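Local coordinates for protein probable adenylyl-sulfate kinase (Aeropyrum pernix, PDB 2YVU) that catalyses the ATP-dependent 3'-phosphorylation of adenosine 5'-phosphosulfate, producing the activated sulfate 3'-phosphoadenylyl sulfate, at residues A[15-20]-A[92-97]. Numbering follows the deposited sequence.
Sequences VVWLTG and FVSPYK
Near T19 on the strand 15-19, the loop 92-97 that follows the adjacent parallel strand 87-91 passes by, with the CA atoms of T19 and S94 6.5 Å apart. The two backbones are joined through one water: G20 N, at 3.2 Å, and S94 N, at 2.9 Å, both donate to it, and it donates in turn to F92 O.

Among the side chains, W17 bridges to both F92 and S94. Its CG stands anti to the backbone N (chi1 -168°), which brings the end of the indole toward the loop, where NE1 donates a hydrogen bond to S94 OG at 3.2 Å. The hydroxyl lies at the indole edge, only 7° out of the ring plane. The six-membered ring also runs nearly parallel to F92, planes at 22°, but slid so far that they hardly overlap; W17 CH2 touches F92 CD1 at 3.8 Å. I74 of helix 64-82 packs on both rings. T19 OG1 has its hydrogen-bond partner in Y153 OH.

G20 begins the P-loop (Walker A) of this P-loop kinase fold, part of the ATP site by similarity, and the loop 92-97 faces it with S94, by similarity the probable phosphoserine intermediate. The indole N-H uses S94 OG as an acceptor, which favours the rotamer that places OG at the indole edge, between the backbone N and the carbonyl carbon, while the water ties the S94 backbone to the first P-loop glycine.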
# COMPACT_ATOMS: atom_id res chain seq x y z
N VAL A 15 -11.45 -3.14 -7.70
CA VAL A 15 -11.40 -2.10 -6.68
C VAL A 15 -12.81 -1.53 -6.55
O VAL A 15 -13.37 -1.00 -7.51
CB VAL A 15 -10.42 -0.92 -7.06
CG1 VAL A 15 -10.43 0.17 -5.94
CG2 VAL A 15 -9.03 -1.45 -7.25
N VAL A 16 -13.40 -1.70 -5.37
CA VAL A 16 -14.72 -1.17 -5.11
C VAL A 16 -14.44 0.09 -4.30
O VAL A 16 -13.91 0.01 -3.18
CB VAL A 16 -15.57 -2.16 -4.29
CG1 VAL A 16 -16.94 -1.55 -4.03
CG2 VAL A 16 -15.67 -3.48 -5.00
N TRP A 17 -14.79 1.24 -4.86
CA TRP A 17 -14.55 2.53 -4.23
C TRP A 17 -15.81 3.18 -3.67
O TRP A 17 -16.63 3.74 -4.43
CB TRP A 17 -13.89 3.47 -5.23
CG TRP A 17 -13.34 4.72 -4.62
CD1 TRP A 17 -14.02 5.89 -4.38
CD2 TRP A 17 -12.04 4.90 -4.06
NE1 TRP A 17 -13.21 6.78 -3.70
CE2 TRP A 17 -12.00 6.19 -3.48
CE3 TRP A 17 -10.89 4.08 -3.99
CZ2 TRP A 17 -10.87 6.68 -2.83
CZ3 TRP A 17 -9.78 4.57 -3.34
CH2 TRP A 17 -9.77 5.86 -2.77
N LEU A 18 -16.00 3.12 -2.35
CA LEU A 18 -17.21 3.72 -1.80
C LEU A 18 -16.98 5.22 -1.57
O LEU A 18 -16.04 5.61 -0.89
CB LEU A 18 -17.60 3.05 -0.49
CG LEU A 18 -17.70 1.51 -0.52
CD1 LEU A 18 -17.69 0.98 0.90
CD2 LEU A 18 -18.95 1.07 -1.24
N THR A 19 -17.85 6.05 -2.14
CA THR A 19 -17.70 7.48 -1.94
C THR A 19 -19.01 8.03 -1.38
O THR A 19 -20.11 7.63 -1.80
CB THR A 19 -17.31 8.21 -3.26
OG1 THR A 19 -17.27 9.62 -3.04
CG2 THR A 19 -18.32 7.91 -4.36
N GLY A 20 -18.89 8.93 -0.42
CA GLY A 20 -20.05 9.52 0.21
C GLY A 20 -19.62 10.35 1.40
O GLY A 20 -18.45 10.36 1.76
N PHE A 92 -13.18 5.87 1.64
CA PHE A 92 -12.42 7.05 2.00
C PHE A 92 -13.17 8.35 1.86
O PHE A 92 -14.24 8.41 1.28
CB PHE A 92 -11.15 7.13 1.15
CG PHE A 92 -10.13 6.12 1.50
CD1 PHE A 92 -10.09 4.89 0.85
CD2 PHE A 92 -9.22 6.36 2.53
CE1 PHE A 92 -9.17 3.91 1.21
CE2 PHE A 92 -8.28 5.39 2.90
CZ PHE A 92 -8.26 4.16 2.24
N VAL A 93 -12.58 9.40 2.43
CA VAL A 93 -13.14 10.74 2.33
C VAL A 93 -12.51 11.29 1.05
O VAL A 93 -11.31 11.62 1.01
CB VAL A 93 -12.76 11.60 3.56
CG1 VAL A 93 -11.27 11.60 3.76
CG2 VAL A 93 -13.27 13.03 3.38
N SER A 94 -13.30 11.33 -0.02
CA SER A 94 -12.85 11.81 -1.32
C SER A 94 -14.02 12.56 -1.97
O SER A 94 -14.59 12.10 -2.96
CB SER A 94 -12.42 10.60 -2.15
OG SER A 94 -13.41 9.56 -2.12
N PRO A 95 -14.37 13.73 -1.42
CA PRO A 95 -15.48 14.54 -1.93
C PRO A 95 -15.37 15.11 -3.33
O PRO A 95 -16.38 15.37 -3.97
CB PRO A 95 -15.62 15.63 -0.87
CG PRO A 95 -14.22 15.85 -0.45
CD PRO A 95 -13.68 14.43 -0.32
N TYR A 96 -14.14 15.26 -3.83
CA TYR A 96 -13.92 15.85 -5.15
C TYR A 96 -13.86 14.86 -6.32
O TYR A 96 -13.09 13.90 -6.30
CB TYR A 96 -12.63 16.68 -5.10
CG TYR A 96 -12.70 17.84 -4.14
CD1 TYR A 96 -13.40 19.00 -4.46
CD2 TYR A 96 -12.07 17.78 -2.89
CE1 TYR A 96 -13.48 20.07 -3.57
CE2 TYR A 96 -12.15 18.84 -1.99
CZ TYR A 96 -12.86 19.99 -2.34
OH TYR A 96 -12.95 21.05 -1.46
N LYS A 97 -14.68 15.11 -7.33
CA LYS A 97 -14.73 14.27 -8.52
C LYS A 97 -13.36 14.09 -9.15
O LYS A 97 -12.97 12.98 -9.48
CB LYS A 97 -15.69 14.88 -9.55
CG LYS A 97 -17.16 14.79 -9.16
CD LYS A 97 -18.07 15.39 -10.21
CE LYS A 97 -17.78 16.87 -10.40
NZ LYS A 97 -18.65 17.44 -11.45
O HOH W 1 -16.02 10.45 -0.51